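Local coordinates for protein polyketide synthase (Synechococcus sp., PDB 4GOX) that probably transfers a sulfuryl group from PAPS to a polyketide intermediate, as the sulfotransferase domain of an olefin synthase, at residues Pro48-Pro53 and Asp229-Asp234; Tyr115-Arg118 and Leu124-Asp127; Lys222-Ile227 and Ala238-Tyr243. All blocks are in the same frame, centred on the assembly; numbering follows the deposited sequence.

Interaction 1 (Pro48-Pro53 and Asp229-Asp234); sequences PGLYSP and DFLGVD
At one edge of the parallel sheet of this P-loop-type sulfotransferase fold, the outermost strand 50-51 meets the C-terminal end of helix 220-231, and Leu50 is the side chain that joins them. It leaves the strand toward the helix end. Leu50 CD2 lies 4.0 Å from Val233 CG1 and 4.1 Å from Val233 CG2, so this one methyl faces both branches of the valine rather than a single tip. Both Leu50 methyls also come near the last helical residue: Leu50 CD1 is 4.2 Å from Leu231 CD1, an ordinary methyl-to-methyl packing distance, and Leu50 CD2 is almost as close. With Leu50 CG anti to the carbonyl carbon, chi1 of -49° sets CG, and chi2 of 175° extends CD1 away from CA and leaves CD2 to the side, against Val233. Val233 answers with CG1 anti to its own carbonyl carbon, and its side chain runs at a slant to that of Leu50. Gly49 adds a looser touch, Gly49 O lying 4.4 Å from Val233 CG1. Between the two hydrophobic partners on the helix side, Gly232 takes a positive phi of 81°, ending the helix and turning the chain so that both Leu231 and Val233 can point toward the strand.

Around this, Leu50 and Leu231 both rest on Leu124 of the neighbouring strand 124-129, and Leu231 also reaches Ile152 of strand 149-155. His47 touches Val233 and, through NE2, hydrogen-bonds Asp234 O.

No hydrogen bond crosses between the segments; they meet through aliphatic carbon, with Leu50 and Leu231 buried and Val233 nearer the surface, so shape and exclusion of water, rather than directional bonds, fix how they sit.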
loop_
_atom_site.group_PDB
_atom_site.type_symbol
_atom_site.label_atom_id
_atom_site.label_comp_id
_atom_site.label_asym_id
_atom_site.label_seq_id
_atom_site.Cartn_x
_atom_site.Cartn_y
_atom_site.Cartn_z
ATOM N N PRO A 48 12.337 11.880 6.811
ATOM C CA PRO A 48 11.780 12.687 7.909
ATOM C C PRO A 48 10.511 13.502 7.582
ATOM O O PRO A 48 9.808 13.918 8.506
ATOM C CB PRO A 48 12.954 13.570 8.339
ATOM C CG PRO A 48 13.817 13.669 7.141
ATOM C CD PRO A 48 13.684 12.354 6.426
ATOM N N GLY A 49 10.227 13.711 6.296
ATOM C CA GLY A 49 9.076 14.491 5.852
ATOM C C GLY A 49 7.861 13.669 5.485
ATOM O O GLY A 49 6.883 14.215 4.970
ATOM N N LEU A 50 7.925 12.346 5.728
ATOM C CA LEU A 50 6.845 11.406 5.410
ATOM C C LEU A 50 6.554 10.565 6.625
ATOM O O LEU A 50 7.428 10.355 7.467
ATOM C CB LEU A 50 7.237 10.454 4.232
ATOM C CG LEU A 50 7.820 11.054 2.948
ATOM C CD1 LEU A 50 8.246 9.961 1.986
ATOM C CD2 LEU A 50 6.816 11.933 2.236
ATOM N N TYR A 51 5.326 10.090 6.724
ATOM C CA TYR A 51 4.944 9.167 7.772
ATOM C C TYR A 51 4.345 7.949 7.057
ATOM O O TYR A 51 3.254 8.039 6.483
ATOM C CB TYR A 51 3.983 9.797 8.797
ATOM C CG TYR A 51 3.787 8.849 9.951
ATOM C CD1 TYR A 51 4.857 8.483 10.763
ATOM C CD2 TYR A 51 2.557 8.242 10.177
ATOM C CE1 TYR A 51 4.707 7.543 11.775
ATOM C CE2 TYR A 51 2.394 7.303 11.193
ATOM C CZ TYR A 51 3.472 6.972 12.002
ATOM O OH TYR A 51 3.355 6.058 13.019
ATOM N N SER A 52 5.092 6.825 7.065
ATOM C CA SER A 52 4.768 5.591 6.357
ATOM C C SER A 52 4.619 4.408 7.323
ATOM O O SER A 52 5.527 3.575 7.435
ATOM C CB SER A 52 5.842 5.325 5.309
ATOM O OG SER A 52 5.405 4.393 4.336
ATOM N N PRO A 53 3.481 4.295 8.033
ATOM C CA PRO A 53 3.353 3.209 9.015
ATOM C C PRO A 53 2.988 1.860 8.410
ATOM O O PRO A 53 2.651 1.818 7.230
ATOM C CB PRO A 53 2.214 3.718 9.923
ATOM C CG PRO A 53 1.350 4.514 9.006
ATOM C CD PRO A 53 2.287 5.179 8.046
ATOM N N ASP A 229 10.026 13.407 -6.012
ATOM C CA ASP A 229 9.619 14.505 -6.888
ATOM C C ASP A 229 8.098 14.524 -7.007
ATOM O O ASP A 229 7.491 15.599 -6.970
ATOM C CB ASP A 229 10.273 14.377 -8.280
ATOM C CG ASP A 229 11.790 14.557 -8.319
ATOM O OD1 ASP A 229 12.353 15.159 -7.359
ATOM O OD2 ASP A 229 12.412 14.119 -9.310
ATOM N N PHE A 230 7.486 13.324 -7.107
ATOM C CA PHE A 230 6.038 13.148 -7.205
ATOM C C PHE A 230 5.327 13.608 -5.925
ATOM O O PHE A 230 4.340 14.340 -6.007
ATOM C CB PHE A 230 5.701 11.686 -7.536
ATOM C CG PHE A 230 4.224 11.351 -7.514
ATOM C CD1 PHE A 230 3.372 11.815 -8.513
ATOM C CD2 PHE A 230 3.699 10.513 -6.537
ATOM C CE1 PHE A 230 2.010 11.492 -8.500
ATOM C CE2 PHE A 230 2.337 10.194 -6.523
ATOM C CZ PHE A 230 1.502 10.690 -7.498
ATOM N N LEU A 231 5.858 13.208 -4.754
ATOM C CA LEU A 231 5.315 13.561 -3.440
ATOM C C LEU A 231 5.654 14.995 -2.985
ATOM O O LEU A 231 5.066 15.476 -2.016
ATOM C CB LEU A 231 5.781 12.540 -2.383
ATOM C CG LEU A 231 5.363 11.071 -2.600
ATOM C CD1 LEU A 231 6.007 10.169 -1.564
ATOM C CD2 LEU A 231 3.849 10.906 -2.603
ATOM N N GLY A 232 6.592 15.651 -3.677
ATOM C CA GLY A 232 7.016 17.013 -3.377
ATOM C C GLY A 232 8.011 17.139 -2.241
ATOM O O GLY A 232 8.067 18.181 -1.583
ATOM N N VAL A 233 8.808 16.091 -1.998
ATOM C CA VAL A 233 9.849 16.118 -0.960
ATOM C C VAL A 233 11.237 15.979 -1.609
ATOM O O VAL A 233 11.333 15.607 -2.781
ATOM C CB VAL A 233 9.615 15.084 0.180
ATOM C CG1 VAL A 233 8.346 15.414 0.967
ATOM C CG2 VAL A 233 9.568 13.642 -0.357
ATOM N N ASP A 234 12.302 16.291 -0.870
ATOM C CA ASP A 234 13.647 16.121 -1.399
ATOM C C ASP A 234 14.075 14.691 -1.126
ATOM O O ASP A 234 13.574 14.082 -0.180
ATOM C CB ASP A 234 14.635 17.101 -0.746
ATOM C CG ASP A 234 14.405 18.553 -1.107
ATOM O OD1 ASP A 234 13.931 18.817 -2.238
ATOM O OD2 ASP A 234 14.734 19.428 -0.279
#

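Interaction 2 (Tyr115-Arg118 and Leu124-Asp127); sequences YLQR and LLID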
loop_
_atom_site.group_PDB
_atom_site.type_symbol
_atom_site.label_atom_id
_atom_site.label_comp_id
_atom_site.label_asym_id
_atom_site.label_seq_id
_atom_site.Cartn_x
_atom_site.Cartn_y
_atom_site.Cartn_z
ATOM N N TYR A 115 -7.310 12.887 11.738
ATOM C CA TYR A 115 -6.615 12.723 13.007
ATOM C C TYR A 115 -5.153 12.363 12.756
ATOM O O TYR A 115 -4.270 12.996 13.326
ATOM C CB TYR A 115 -7.270 11.610 13.836
ATOM C CG TYR A 115 -6.688 11.448 15.225
ATOM C CD1 TYR A 115 -7.115 12.253 16.281
ATOM C CD2 TYR A 115 -5.743 10.458 15.497
ATOM C CE1 TYR A 115 -6.593 12.101 17.566
ATOM C CE2 TYR A 115 -5.220 10.290 16.779
ATOM C CZ TYR A 115 -5.645 11.118 17.810
ATOM O OH TYR A 115 -5.159 10.949 19.080
ATOM N N LEU A 116 -4.896 11.328 11.945
ATOM C CA LEU A 116 -3.526 10.889 11.683
ATOM C C LEU A 116 -2.705 11.970 10.962
ATOM O O LEU A 116 -1.549 12.171 11.314
ATOM C CB LEU A 116 -3.477 9.532 10.966
ATOM C CG LEU A 116 -4.045 8.314 11.711
ATOM C CD1 LEU A 116 -4.204 7.132 10.765
ATOM C CD2 LEU A 116 -3.169 7.901 12.877
ATOM N N GLN A 117 -3.347 12.740 10.042
ATOM C CA GLN A 117 -2.719 13.844 9.307
ATOM C C GLN A 117 -2.262 14.936 10.270
ATOM O O GLN A 117 -1.211 15.553 10.055
ATOM C CB GLN A 117 -3.676 14.434 8.271
ATOM C CG GLN A 117 -3.852 13.583 7.014
ATOM C CD GLN A 117 -4.931 14.167 6.148
ATOM O OE1 GLN A 117 -6.025 14.502 6.627
ATOM N NE2 GLN A 117 -4.641 14.331 4.862
ATOM N N ARG A 118 -3.058 15.158 11.332
ATOM C CA ARG A 118 -2.809 16.108 12.393
ATOM C C ARG A 118 -1.635 15.616 13.265
ATOM O O ARG A 118 -0.727 16.395 13.538
ATOM C CB ARG A 118 -4.100 16.327 13.229
ATOM C CG ARG A 118 -3.940 17.297 14.417
ATOM C CD ARG A 118 -5.250 17.962 14.809
ATOM N NE ARG A 118 -5.629 18.993 13.838
ATOM C CZ ARG A 118 -6.764 19.686 13.866
ATOM N NH1 ARG A 118 -7.660 19.469 14.824
ATOM N NH2 ARG A 118 -7.016 20.595 12.934
ATOM N N LEU A 124 3.935 13.996 5.469
ATOM C CA LEU A 124 2.939 13.469 4.553
ATOM C C LEU A 124 2.654 12.020 4.897
ATOM O O LEU A 124 3.526 11.164 4.777
ATOM C CB LEU A 124 3.390 13.635 3.092
ATOM C CG LEU A 124 2.501 12.962 2.025
ATOM C CD1 LEU A 124 1.172 13.675 1.886
ATOM C CD2 LEU A 124 3.217 12.881 0.692
ATOM N N LEU A 125 1.405 11.746 5.291
ATOM C CA LEU A 125 0.928 10.427 5.642
ATOM C C LEU A 125 0.803 9.575 4.377
ATOM O O LEU A 125 0.273 10.017 3.357
ATOM C CB LEU A 125 -0.414 10.527 6.388
ATOM C CG LEU A 125 -1.157 9.206 6.694
ATOM C CD1 LEU A 125 -0.441 8.417 7.788
ATOM C CD2 LEU A 125 -2.608 9.482 7.127
ATOM N N ILE A 126 1.346 8.368 4.455
ATOM C CA ILE A 126 1.331 7.399 3.380
ATOM C C ILE A 126 0.567 6.187 3.892
ATOM O O ILE A 126 0.997 5.571 4.868
ATOM C CB ILE A 126 2.752 6.976 2.896
ATOM C CG1 ILE A 126 3.791 8.154 2.745
ATOM C CG2 ILE A 126 2.677 6.044 1.666
ATOM C CD1 ILE A 126 3.653 9.142 1.588
ATOM N N ASP A 127 -0.538 5.831 3.206
ATOM C CA ASP A 127 -1.313 4.644 3.531
ATOM C C ASP A 127 -0.954 3.586 2.492
ATOM O O ASP A 127 -1.391 3.678 1.345
ATOM C CB ASP A 127 -2.840 4.931 3.533
ATOM C CG ASP A 127 -3.733 3.736 3.872
ATOM O OD1 ASP A 127 -4.929 3.951 4.119
ATOM O OD2 ASP A 127 -3.232 2.565 3.853
#
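Leu125 CD2 lies 3.9 Å from Leu116 CB, and the same methyl reaches Gln117 CG at 4.3 Å, so one branch of a strand leucine is set against the root of one helix side chain and the aliphatic stem of the next. Leu125 points toward helix 109-119; with CG anti to the backbone N (chi1 173°) and chi2 at 72°, CD2 is the branch that extends away from CA, and that branch meets the helix. The nearest CA atoms, Gln117 CA and Leu125 CA, are 6.2 Å apart.

One shell out, Leu116 packs on Leu80 and Leu87 of helix 79-88 and on Leu56 and Leu58, while Tyr51 of the edge strand touches Leu125. The amide of Gln117 is turned to the segment that leads into strand 26-30: OE1 accepts from Asn22 ND2 and NE2 donates to Pro25 O. Strand 124-129 is held by backbone bonds on two sides, Leu125 to Ala27 and Leu124 to Gly49 and Tyr51.

Gln117 therefore plays two parts, with its methylene stem in the apolar layer between helix and sheet and its amide bonded beyond it, and those amide bonds should limit rotation of the stem that Leu125 touches.

Interaction 3 (Lys222-Ile227 and Ala238-Tyr243); sequences KVLTNI and ALLNPY. With A3P (adenosine-3'-5'-diphosphate), chain B.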
loop_
_atom_site.group_PDB
_atom_site.type_symbol
_atom_site.label_atom_id
_atom_site.label_comp_id
_atom_site.label_asym_id
_atom_site.label_seq_id
_atom_site.Cartn_x
_atom_site.Cartn_y
_atom_site.Cartn_z
ATOM N N LYS A 222 17.415 6.168 -8.230
ATOM C CA LYS A 222 16.723 6.806 -9.355
ATOM C C LYS A 222 15.213 6.773 -9.174
ATOM O O LYS A 222 14.554 7.794 -9.375
ATOM C CB LYS A 222 17.107 6.132 -10.680
ATOM C CG LYS A 222 16.506 6.759 -11.942
ATOM C CD LYS A 222 16.759 5.884 -13.164
ATOM C CE LYS A 222 15.915 6.309 -14.341
ATOM N NZ LYS A 222 15.959 5.320 -15.452
ATOM N N VAL A 223 14.670 5.601 -8.808
ATOM C CA VAL A 223 13.237 5.403 -8.631
ATOM C C VAL A 223 12.689 6.205 -7.434
ATOM O O VAL A 223 11.698 6.918 -7.580
ATOM C CB VAL A 223 12.866 3.894 -8.617
ATOM C CG1 VAL A 223 11.383 3.669 -8.290
ATOM C CG2 VAL A 223 13.221 3.247 -9.946
ATOM N N LEU A 224 13.339 6.102 -6.273
ATOM C CA LEU A 224 12.915 6.835 -5.079
ATOM C C LEU A 224 13.034 8.354 -5.269
ATOM O O LEU A 224 12.240 9.083 -4.692
ATOM C CB LEU A 224 13.640 6.331 -3.817
ATOM C CG LEU A 224 13.220 4.908 -3.354
ATOM C CD1 LEU A 224 14.348 4.219 -2.584
ATOM C CD2 LEU A 224 11.949 4.951 -2.524
ATOM N N THR A 225 13.983 8.827 -6.113
ATOM C CA THR A 225 14.120 10.255 -6.440
ATOM C C THR A 225 12.857 10.702 -7.184
ATOM O O THR A 225 12.285 11.728 -6.833
ATOM C CB THR A 225 15.438 10.516 -7.194
ATOM O OG1 THR A 225 16.501 10.411 -6.250
ATOM C CG2 THR A 225 15.489 11.882 -7.882
ATOM N N ASN A 226 12.392 9.888 -8.160
ATOM C CA ASN A 226 11.169 10.152 -8.923
ATOM C C ASN A 226 9.935 10.168 -8.004
ATOM O O ASN A 226 9.044 11.010 -8.187
ATOM C CB ASN A 226 10.980 9.117 -10.028
ATOM C CG ASN A 226 12.000 9.182 -11.128
ATOM O OD1 ASN A 226 12.542 10.241 -11.464
ATOM N ND2 ASN A 226 12.252 8.044 -11.750
ATOM N N ILE A 227 9.887 9.244 -7.028
ATOM C CA ILE A 227 8.783 9.147 -6.057
ATOM C C ILE A 227 8.769 10.424 -5.194
ATOM O O ILE A 227 7.702 11.005 -5.004
ATOM C CB ILE A 227 8.846 7.844 -5.215
ATOM C CG1 ILE A 227 8.621 6.607 -6.110
ATOM C CG2 ILE A 227 7.826 7.884 -4.080
ATOM C CD1 ILE A 227 8.821 5.278 -5.410
ATOM N N ALA A 238 18.288 7.992 3.822
ATOM C CA ALA A 238 17.609 7.013 4.677
ATOM C C ALA A 238 16.661 6.124 3.868
ATOM O O ALA A 238 16.434 4.979 4.249
ATOM C CB ALA A 238 16.843 7.722 5.779
ATOM N N LEU A 239 16.153 6.637 2.730
ATOM C CA LEU A 239 15.274 5.885 1.823
ATOM C C LEU A 239 15.956 4.620 1.328
ATOM O O LEU A 239 15.275 3.643 1.032
ATOM C CB LEU A 239 14.887 6.724 0.598
ATOM C CG LEU A 239 13.977 7.933 0.804
ATOM C CD1 LEU A 239 13.864 8.706 -0.469
ATOM C CD2 LEU A 239 12.599 7.533 1.292
ATOM N N LEU A 240 17.294 4.651 1.209
ATOM C CA LEU A 240 18.075 3.524 0.702
ATOM C C LEU A 240 18.480 2.518 1.775
ATOM O O LEU A 240 19.119 1.509 1.451
ATOM C CB LEU A 240 19.319 4.033 -0.067
ATOM C CG LEU A 240 19.059 4.942 -1.285
ATOM C CD1 LEU A 240 20.352 5.443 -1.866
ATOM C CD2 LEU A 240 18.258 4.219 -2.373
ATOM N N ASN A 241 18.115 2.774 3.043
ATOM C CA ASN A 241 18.508 1.893 4.141
ATOM C C ASN A 241 17.300 1.411 4.939
ATOM O O ASN A 241 17.182 1.758 6.118
ATOM C CB ASN A 241 19.549 2.594 5.021
ATOM C CG ASN A 241 20.765 3.041 4.246
ATOM O OD1 ASN A 241 21.686 2.256 3.986
ATOM N ND2 ASN A 241 20.763 4.298 3.805
ATOM N N PRO A 242 16.403 0.597 4.317
ATOM C CA PRO A 242 15.184 0.158 5.018
ATOM C C PRO A 242 15.418 -0.700 6.242
ATOM O O PRO A 242 14.552 -0.749 7.115
ATOM C CB PRO A 242 14.407 -0.619 3.938
ATOM C CG PRO A 242 15.370 -0.987 2.927
ATOM C CD PRO A 242 16.405 0.098 2.919
ATOM N N TYR A 243 16.583 -1.370 6.309
ATOM C CA TYR A 243 16.925 -2.226 7.438
ATOM C C TYR A 243 17.619 -1.517 8.611
ATOM O O TYR A 243 18.002 -2.182 9.572
ATOM C CB TYR A 243 17.622 -3.518 6.967
ATOM C CG TYR A 243 16.728 -4.323 6.046
ATOM C CD1 TYR A 243 15.589 -4.961 6.529
ATOM C CD2 TYR A 243 16.985 -4.396 4.680
ATOM C CE1 TYR A 243 14.738 -5.667 5.680
ATOM C CE2 TYR A 243 16.125 -5.081 3.814
ATOM C CZ TYR A 243 15.011 -5.729 4.324
ATOM O OH TYR A 243 14.169 -6.438 3.502
HETATM P P1 A3P B . 8.840 -13.021 -1.554
HETATM O O1P A3P B . 7.729 -14.034 -1.695
HETATM O O2P A3P B . 9.356 -12.949 -0.132
HETATM O O3P A3P B . 9.874 -13.041 -2.645
HETATM P P2 A3P B . 4.586 -7.234 -0.484
HETATM O O4P A3P B . 3.834 -6.311 -1.401
HETATM O O5P A3P B . 3.844 -8.434 0.018
HETATM O O6P A3P B . 5.361 -6.486 0.577
HETATM O "O5'" A3P B . 5.748 -7.877 -1.382
HETATM C "C5'" A3P B . 6.505 -9.005 -0.912
HETATM C "C4'" A3P B . 7.718 -9.198 -1.815
HETATM O "O4'" A3P B . 8.574 -8.063 -1.812
HETATM C "C3'" A3P B . 8.636 -10.333 -1.405
HETATM O "O3'" A3P B . 8.115 -11.593 -1.817
HETATM C "C2'" A3P B . 9.947 -9.968 -2.067
HETATM O "O2'" A3P B . 10.070 -10.530 -3.376
HETATM C "C1'" A3P B . 9.899 -8.453 -2.183
HETATM N N9 A3P B . 10.884 -7.918 -1.214
HETATM C C8 A3P B . 10.733 -7.909 0.142
HETATM N N7 A3P B . 11.829 -7.397 0.745
HETATM C C5 A3P B . 12.697 -7.079 -0.233
HETATM C C6 A3P B . 14.066 -6.530 -0.280
HETATM N N6 A3P B . 14.668 -6.188 0.873
HETATM N N1 A3P B . 14.646 -6.346 -1.493
HETATM C C2 A3P B . 14.014 -6.663 -2.652
HETATM N N3 A3P B . 12.776 -7.208 -2.683
HETATM C C4 A3P B . 12.080 -7.428 -1.528
#
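In this sulfotransferase fold, Leu224 points from helix 220-231 toward Leu239 and Leu240, in a 3-10 turn that ends at Leu240, where the chain doubles back after the helix before running on to the nucleotide pocket. Leu224 CG is anti to the carbonyl carbon (chi1 -70°), and a chi2 of 153°, short of fully extended, aims CD1 at the turn. Leu224 CD1 sits 3.8 Å from the backbone Leu239 O and 4.1 Å from Leu239 CB, and its other neighbour is Leu240 CD2 at 3.9 Å.

Leu239 returns the contact nearer the root of the Leu224 side chain, placing Leu239 CD1 4.1 Å from Leu224 CB, so each of these two leucines lays a methyl against the other's beta carbon. Leu240 behaves differently. Its first bond does not aim at the helix, but with CG anti to the carbonyl carbon, chi2 extends CD1 and turns the second methyl, CD2, to Leu224 CD1; the two side chains slide past one another in opposite directions. Leu40 and Met43 of helix 37-45 close over Leu224, while Pro220, Arg221 and Phe235 pack on Leu240.

Just beyond the turn, Tyr243 belongs to the adenosine-3'-5'-diphosphate pocket. Its ring stacks with Phe264, and its hydroxyl, also hydrogen-bonded to Phe264 O, lies where the adenine amino group can reach it. Ser37, Thr38 and Gly36 are among the other residues bonded to the nucleotide. The amino group approaches in the plane of the tyrosine ring, at its edge: A3P N6 donates to Tyr243 OH over 2.7 Å, with an N-H...O angle of 152°.

Interactions 1 and 2 share the sheet: strands 50-51 and 124-129 are neighbours, and Tyr51 bonds through its backbone to Leu124 and Ile126, so the two contacts touch directly. Interactions 1 and 3 share helix 220-231, interaction 3 using its middle turns and interaction 1 its end, without otherwise touching; interaction 3 does not touch interaction 2, about 7 Å away at the nearest atoms. Interactions 2 and 3 are buried, whereas interaction 1 is only partly so. All three join their segments by aliphatic packing, without hydrogen bonds across. Polar chemistry lies at their margins: a side-chain amide in interaction 2, a nucleotide-binding phenol in interaction 3.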